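PDB 5JCV: sortase B from Listeria monocytogenes serovar 1/2a, which cleaves the C-terminal sorting signal of surface proteins and, through a thioester intermediate, attaches them covalently to the cell wall. Local coordinates for residues N11-G16 / Y43-A48; L30-K33 / Y37-H40. All blocks are in the same frame, centred on the assembly; numbering follows the deposited sequence.

In the fold
Interaction 2 is nested along the chain inside the loop that interaction 1 closes: residues 11-16 come first, then 30-33 and 37-40, and last 43-48. Their centres lie about 8 Å apart, on the same side of the chain's centre. Residues 11-16 run from helix 4-13 into the first strand of the sortase beta-barrel sheet, 14-19, which pairs antiparallel with strand 26-30; interaction 2 folds the chain leaving that second strand against helix 37-40. The two meet where the Tyr-38 hydroxyl approaches Asp-13 and Asn-45, so the N-terminal helix, helix 37-40 and the loop before strand 53-55 converge about 17 and 14 Å from the chain's centre (centre to centre).

Interaction 1: N11-G16 / Y43-A48; sequences NKDMVG and YKNEKA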
ATOM      1  N   ASN A  11       1.574   7.505   4.834  1.00 75.35           N
ATOM      2  CA  ASN A  11       1.037   6.633   3.783  1.00 71.00           C
ATOM      3  C   ASN A  11       2.039   6.300   2.690  1.00 69.20           C
ATOM      4  O   ASN A  11       1.935   5.285   2.045  1.00 75.47           O
ATOM      5  CB  ASN A  11      -0.189   7.279   3.141  1.00 69.53           C
ATOM      6  CG  ASN A  11      -0.760   6.447   2.031  1.00 70.95           C
ATOM      7  OD1 ASN A  11      -0.655   6.801   0.860  1.00 66.79           O
ATOM      8  ND2 ASN A  11      -1.411   5.318   2.394  1.00 74.91           N
ATOM      9  N   LYS A  12       2.975   7.176   2.434  1.00 66.17           N
ATOM     10  CA  LYS A  12       4.095   6.823   1.560  1.00 72.88           C
ATOM     11  C   LYS A  12       5.203   5.990   2.285  1.00 69.72           C
ATOM     12  O   LYS A  12       5.808   5.087   1.704  1.00 66.36           O
ATOM     13  CB  LYS A  12       4.720   8.108   1.033  1.00 80.67           C
ATOM     14  CG  LYS A  12       5.799   7.910  -0.028  1.00 88.59           C
ATOM     15  CD  LYS A  12       6.338   9.237  -0.529  1.00 89.26           C
ATOM     16  CE  LYS A  12       7.213   9.904   0.517  1.00 92.43           C
ATOM     17  NZ  LYS A  12       7.685  11.241   0.034  1.00 95.86           N
ATOM     18  N   ASP A  13       5.469   6.320   3.544  1.00 68.11           N
ATOM     19  CA  ASP A  13       6.579   5.736   4.302  1.00 63.33           C
ATOM     20  C   ASP A  13       6.291   4.303   4.732  1.00 65.23           C
ATOM     21  O   ASP A  13       7.195   3.471   4.684  1.00 64.77           O
ATOM     22  CB  ASP A  13       6.845   6.571   5.555  1.00 62.67           C
ATOM     23  CG  ASP A  13       7.333   7.966   5.240  1.00 64.18           C
ATOM     24  OD1 ASP A  13       7.753   8.240   4.103  1.00 64.76           O
ATOM     25  OD2 ASP A  13       7.308   8.810   6.145  1.00 67.69           O
HETATM   26  N   MSE A  14       5.046   4.010   5.147  1.00 64.05           N
HETATM   27  CA  MSE A  14       4.692   2.674   5.691  1.00 60.66           C
HETATM   28  C   MSE A  14       4.337   1.790   4.551  1.00 61.55           C
HETATM   29  O   MSE A  14       3.417   2.065   3.846  1.00 66.28           O
HETATM   30  CB  MSE A  14       3.615   2.753   6.778  1.00 60.05           C
HETATM   31  CG  MSE A  14       2.816   1.475   7.082  1.00 59.41           C
HETATM   32 SE   MSE A  14       1.730   1.864   8.694  0.64 63.97          SE
HETATM   33  CE  MSE A  14       0.366   3.035   7.846  1.00 67.69           C
ATOM     34  N   VAL A  15       5.090   0.712   4.376  1.00 61.80           N
ATOM     35  CA  VAL A  15       5.112  -0.130   3.164  1.00 58.27           C
ATOM     36  C   VAL A  15       4.639  -1.559   3.490  1.00 58.30           C
ATOM     37  O   VAL A  15       4.698  -2.476   2.651  1.00 56.10           O
ATOM     38  CB  VAL A  15       6.574  -0.096   2.638  1.00 66.13           C
ATOM     39  CG1 VAL A  15       7.060  -1.400   2.013  1.00 68.67           C
ATOM     40  CG2 VAL A  15       6.751   1.081   1.674  1.00 66.13           C
ATOM     41  N   GLY A  16       4.161  -1.765   4.722  1.00 55.10           N
ATOM     42  CA  GLY A  16       3.827  -3.105   5.163  1.00 57.20           C
ATOM     43  C   GLY A  16       3.633  -3.246   6.664  1.00 54.54           C
ATOM     44  O   GLY A  16       3.602  -2.251   7.402  1.00 52.68           O
ATOM     45  N   TYR A  43       7.899   5.938  13.307  1.00 67.09           N
ATOM     46  CA  TYR A  43       6.999   5.852  12.160  1.00 68.43           C
ATOM     47  C   TYR A  43       6.352   7.207  11.784  1.00 70.25           C
ATOM     48  O   TYR A  43       5.786   7.343  10.701  1.00 68.76           O
ATOM     49  CB  TYR A  43       5.931   4.760  12.367  1.00 66.71           C
ATOM     50  CG  TYR A  43       4.886   5.070  13.418  1.00 69.27           C
ATOM     51  CD1 TYR A  43       3.803   5.902  13.137  1.00 67.72           C
ATOM     52  CD2 TYR A  43       4.979   4.521  14.697  1.00 69.78           C
ATOM     53  CE1 TYR A  43       2.864   6.200  14.109  1.00 67.23           C
ATOM     54  CE2 TYR A  43       4.038   4.798  15.663  1.00 70.48           C
ATOM     55  CZ  TYR A  43       2.989   5.647  15.367  1.00 71.93           C
ATOM     56  OH  TYR A  43       2.058   5.918  16.333  1.00 74.67           O
ATOM     57  N   LYS A  44       6.432   8.178  12.693  1.00 71.53           N
ATOM     58  CA  LYS A  44       5.937   9.535  12.463  1.00 73.70           C
ATOM     59  C   LYS A  44       7.038  10.451  11.939  1.00 74.22           C
ATOM     60  O   LYS A  44       6.846  11.661  11.831  1.00 72.09           O
ATOM     61  CB  LYS A  44       5.395  10.117  13.774  1.00 78.90           C
ATOM     62  CG  LYS A  44       4.117   9.461  14.296  1.00 80.78           C
ATOM     63  CD  LYS A  44       3.651  10.139  15.573  1.00 84.72           C
ATOM     64  CE  LYS A  44       2.424   9.463  16.152  1.00 93.98           C
ATOM     65  NZ  LYS A  44       2.047  10.032  17.477  1.00100.13           N
ATOM     66  N   ASN A  45       8.196   9.865  11.630  1.00 70.85           N
ATOM     67  CA  ASN A  45       9.343  10.595  11.174  1.00 68.74           C
ATOM     68  C   ASN A  45       9.947  11.531  12.212  1.00 73.22           C
ATOM     69  O   ASN A  45      10.676  12.437  11.851  1.00 74.56           O
ATOM     70  CB  ASN A  45       9.016  11.325   9.869  1.00 73.12           C
ATOM     71  CG  ASN A  45       8.967  10.389   8.677  1.00 72.21           C
ATOM     72  OD1 ASN A  45       8.692  10.802   7.551  1.00 73.46           O
ATOM     73  ND2 ASN A  45       9.236   9.128   8.916  1.00 66.22           N
ATOM     74  N   GLU A  46       9.687  11.287  13.499  1.00 73.95           N
ATOM     75  CA  GLU A  46      10.316  12.045  14.585  1.00 74.19           C
ATOM     76  C   GLU A  46      11.566  11.304  15.094  1.00 76.24           C
ATOM     77  O   GLU A  46      11.613  10.077  15.122  1.00 73.55           O
ATOM     78  CB  GLU A  46       9.349  12.223  15.766  1.00 76.17           C
ATOM     79  CG  GLU A  46       7.958  12.748  15.418  1.00 80.17           C
ATOM     80  CD  GLU A  46       6.894  12.368  16.439  1.00 83.12           C
ATOM     81  OE1 GLU A  46       7.137  11.494  17.302  1.00 84.70           O
ATOM     82  OE2 GLU A  46       5.786  12.939  16.374  1.00 91.53           O
ATOM     83  N   LYS A  47      12.554  12.051  15.553  1.00 77.36           N
ATOM     84  CA  LYS A  47      13.771  11.449  16.069  1.00 75.16           C
ATOM     85  C   LYS A  47      13.473  10.486  17.217  1.00 72.87           C
ATOM     86  O   LYS A  47      12.788  10.836  18.173  1.00 74.06           O
ATOM     87  CB  LYS A  47      14.756  12.531  16.507  1.00 79.80           C
ATOM     88  CG  LYS A  47      15.657  12.995  15.374  1.00 86.21           C
ATOM     89  CD  LYS A  47      16.430  14.255  15.731  1.00 92.89           C
ATOM     90  CE  LYS A  47      15.498  15.461  15.828  1.00 99.42           C
ATOM     91  NZ  LYS A  47      16.203  16.729  15.487  1.00100.05           N
ATOM     92  N   ALA A  48      13.972   9.261  17.090  1.00 66.49           N
ATOM     93  CA  ALA A  48      13.802   8.237  18.117  1.00 68.61           C
ATOM     94  C   ALA A  48      14.909   7.154  17.996  1.00 64.81           C
ATOM     95  O   ALA A  48      15.194   6.653  16.899  1.00 63.37           O
ATOM     96  CB  ALA A  48      12.409   7.633  18.028  1.00 67.34           C
TER
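The backbones of Asp-13 and Asn-45 stay well separated, with 8.9 Å from Asp-13 CA to Asn-45 CA, and only their side chains bridge the gap. The contact joins the end of the N-terminal helix 4-13 to the loop between helix 37-40 and strand 53-55 of the sortase beta-barrel. Met-14, a selenomethionine, is the first residue to leave helical backbone angles, and directly after it Val-15 and Gly-16 both face Ile-29 in a classic beta bulge. On the loop side, Asn-45 has a positive phi of 66°, and the Asn-42 side chain accepts the backbone N-H groups of Lys-44 and Glu-46, the first of these forming an Asx turn.

Asp-13 and Asn-45 reach out from opposite directions. In both, CG lies anti to the carbonyl carbon (chi1 -65° in Asp-13), and the carboxylate and amide planes end up 37° apart. The Tyr-38 hydroxyl sits close to both groups, while Leu-30 packs against the side chains of Asp-13 and Tyr-43. Tyr-43 also touches Leu-7 of the second subunit, placing this corner beside the dimer contact. The Asn-45 amide is probably turned over in the model, which leaves the bonding undecided: as deposited, Asp-13 OD2 is 2.8 Å from Asn-45 OD1.

Interaction 2: L30-K33 / Y37-H40; sequences LQSK and YYLH
Leu-30 and Tyr-38 form the apolar part of the contact, their side chains crossing at about a right angle. Leu-30 CB stands over the centre of the Tyr-38 ring, 3.8 Å from its centroid and just 5° off the ring normal, which is the geometry of a CH-pi contact. The branch Leu-30 CD2 extends the overlap toward the phenol end, reaching Tyr-38 CE1 at 3.7 Å. With CG anti to its carbonyl carbon (chi1 -76°), Tyr-38 lays its ring between Leu-30 and its own neighbour in sequence: Tyr-37 CD2 lies 3.5 Å above the opposite face of the Tyr-38 ring, over its centre. The ring is thus held on both faces.

Beyond the faces, the ring meets residues 31 and 32. Gln-31 C approaches Tyr-38 CE2 at 3.7 Å, near the ring plane, whereas Ser-32 CB comes obliquely to the same carbon. Leu-30, by strand 26-30, bonds through its backbone to Ile-53 and Lys-55 by the parallel strand 53-55; the chain between these two neighbouring strands of the sortase beta-barrel includes the short helical turn 37-40, which the Tyr-38 ring packs against the chain leaving strand 26-30.

Polar contact is carried by water. One molecule accepts the Tyr-38 backbone N-H, 3.0 Å from Tyr-38 N, and is hydrogen-bonded to Ser-32 OG at 2.9 Å, with the direction of that second bond undecided. Ser-32 OG is placed between its backbone N and carbonyl carbon (chi1 66°), and there it also touches Tyr-37 CB at 3.6 Å. At the far end of the Tyr-38 ring, the hydroxyl lies by the side-chain amide of Asn-45, whose orientation is doubtful, and close to Asp-13 OD2, while Gln-31 NE2 donates to the backbone oxygens of Asp-56 and Asn-59.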
ATOM      1  N   LEU A  30       8.472   0.295   7.687  1.00 51.21           N
ATOM      2  CA  LEU A  30       8.725   1.547   7.001  1.00 55.34           C
ATOM      3  C   LEU A  30       9.790   1.362   5.935  1.00 55.95           C
ATOM      4  O   LEU A  30      10.300   0.276   5.798  1.00 51.80           O
ATOM      5  CB  LEU A  30       9.031   2.664   8.017  1.00 56.03           C
ATOM      6  CG  LEU A  30       7.644   3.052   8.599  1.00 65.18           C
ATOM      7  CD1 LEU A  30       7.287   2.280   9.878  1.00 64.41           C
ATOM      8  CD2 LEU A  30       7.477   4.550   8.799  1.00 68.33           C
ATOM      9  N   GLN A  31      10.011   2.391   5.107  1.00 56.81           N
ATOM     10  CA  GLN A  31      11.033   2.347   4.069  1.00 60.29           C
ATOM     11  C   GLN A  31      11.381   3.733   3.522  1.00 63.06           C
ATOM     12  O   GLN A  31      10.499   4.531   3.231  1.00 61.95           O
ATOM     13  CB  GLN A  31      10.635   1.450   2.897  1.00 58.70           C
ATOM     14  CG  GLN A  31      11.795   1.190   1.917  1.00 59.54           C
ATOM     15  CD  GLN A  31      11.387   0.314   0.754  1.00 61.09           C
ATOM     16  OE1 GLN A  31      10.291   0.455   0.258  1.00 62.95           O
ATOM     17  NE2 GLN A  31      12.260  -0.583   0.314  1.00 61.93           N
ATOM     18  N   SER A  32      12.676   3.986   3.370  1.00 59.77           N
ATOM     19  CA  SER A  32      13.169   5.246   2.822  1.00 62.15           C
ATOM     20  C   SER A  32      14.101   4.911   1.663  1.00 62.56           C
ATOM     21  O   SER A  32      14.106   3.786   1.164  1.00 64.10           O
ATOM     22  CB  SER A  32      13.885   6.050   3.901  1.00 61.40           C
ATOM     23  OG  SER A  32      15.065   5.371   4.302  1.00 64.13           O
ATOM     24  N   LYS A  33      14.879   5.892   1.241  1.00 65.85           N
ATOM     25  CA  LYS A  33      15.789   5.775   0.091  1.00 71.33           C
ATOM     26  C   LYS A  33      17.160   5.164   0.450  1.00 65.96           C
ATOM     27  O   LYS A  33      18.008   5.003  -0.405  1.00 63.08           O
ATOM     28  CB  LYS A  33      15.960   7.173  -0.523  1.00 74.77           C
ATOM     29  CG  LYS A  33      14.580   7.794  -0.766  1.00 84.59           C
ATOM     30  CD  LYS A  33      14.564   8.980  -1.710  1.00 92.67           C
ATOM     31  CE  LYS A  33      13.142   9.248  -2.186  1.00 97.01           C
ATOM     32  NZ  LYS A  33      12.976  10.647  -2.681  1.00104.98           N
ATOM     33  N   TYR A  37      17.835   6.070   7.523  1.00 54.33           N
ATOM     34  CA  TYR A  37      16.896   7.017   8.121  1.00 54.55           C
ATOM     35  C   TYR A  37      16.100   6.352   9.262  1.00 54.29           C
ATOM     36  O   TYR A  37      15.943   6.903  10.358  1.00 55.08           O
ATOM     37  CB  TYR A  37      15.969   7.609   7.026  1.00 56.79           C
ATOM     38  CG  TYR A  37      14.975   8.648   7.527  1.00 60.80           C
ATOM     39  CD1 TYR A  37      15.291  10.023   7.581  1.00 64.61           C
ATOM     40  CD2 TYR A  37      13.722   8.263   7.951  1.00 63.70           C
ATOM     41  CE1 TYR A  37      14.366  10.957   8.062  1.00 63.11           C
ATOM     42  CE2 TYR A  37      12.806   9.175   8.436  1.00 62.28           C
ATOM     43  CZ  TYR A  37      13.126  10.509   8.495  1.00 63.77           C
ATOM     44  OH  TYR A  37      12.152  11.341   8.985  1.00 69.10           O
ATOM     45  N   TYR A  38      15.632   5.136   9.033  1.00 53.85           N
ATOM     46  CA  TYR A  38      14.730   4.520   9.996  1.00 51.35           C
ATOM     47  C   TYR A  38      15.436   3.762  11.102  1.00 53.29           C
ATOM     48  O   TYR A  38      14.794   3.184  11.963  1.00 54.01           O
ATOM     49  CB  TYR A  38      13.646   3.715   9.272  1.00 54.06           C
ATOM     50  CG  TYR A  38      12.571   4.640   8.672  1.00 55.01           C
ATOM     51  CD1 TYR A  38      11.771   5.427   9.502  1.00 55.63           C
ATOM     52  CD2 TYR A  38      12.370   4.728   7.305  1.00 57.39           C
ATOM     53  CE1 TYR A  38      10.796   6.263   8.989  1.00 57.84           C
ATOM     54  CE2 TYR A  38      11.391   5.567   6.770  1.00 58.20           C
ATOM     55  CZ  TYR A  38      10.607   6.341   7.611  1.00 59.92           C
ATOM     56  OH  TYR A  38       9.628   7.191   7.091  1.00 56.77           O
ATOM     57  N   LEU A  39      16.769   3.821  11.131  1.00 52.18           N
ATOM     58  CA  LEU A  39      17.469   3.528  12.352  1.00 50.57           C
ATOM     59  C   LEU A  39      17.259   4.619  13.405  1.00 54.00           C
ATOM     60  O   LEU A  39      17.436   4.377  14.600  1.00 49.36           O
ATOM     61  CB  LEU A  39      18.966   3.332  12.084  1.00 52.05           C
ATOM     62  CG  LEU A  39      19.431   2.087  11.346  1.00 51.75           C
ATOM     63  CD1 LEU A  39      20.912   2.156  11.056  1.00 55.17           C
ATOM     64  CD2 LEU A  39      19.139   0.857  12.169  1.00 56.74           C
ATOM     65  N   HIS A  40      16.947   5.836  12.980  1.00 53.73           N
ATOM     66  CA  HIS A  40      16.972   6.958  13.916  1.00 56.71           C
ATOM     67  C   HIS A  40      15.655   7.717  14.043  1.00 59.41           C
ATOM     68  O   HIS A  40      15.584   8.680  14.803  1.00 59.61           O
ATOM     69  CB  HIS A  40      18.080   7.918  13.516  1.00 57.54           C
ATOM     70  CG  HIS A  40      19.389   7.244  13.220  1.00 61.45           C
ATOM     71  ND1 HIS A  40      20.072   6.490  14.155  1.00 65.08           N
ATOM     72  CD2 HIS A  40      20.153   7.228  12.101  1.00 62.99           C
ATOM     73  CE1 HIS A  40      21.190   6.026  13.622  1.00 64.04           C
ATOM     74  NE2 HIS A  40      21.263   6.460  12.374  1.00 65.60           N
TER
HETATM   75  O   HOH W   1      15.839   3.619   6.483  1.00 51.37           O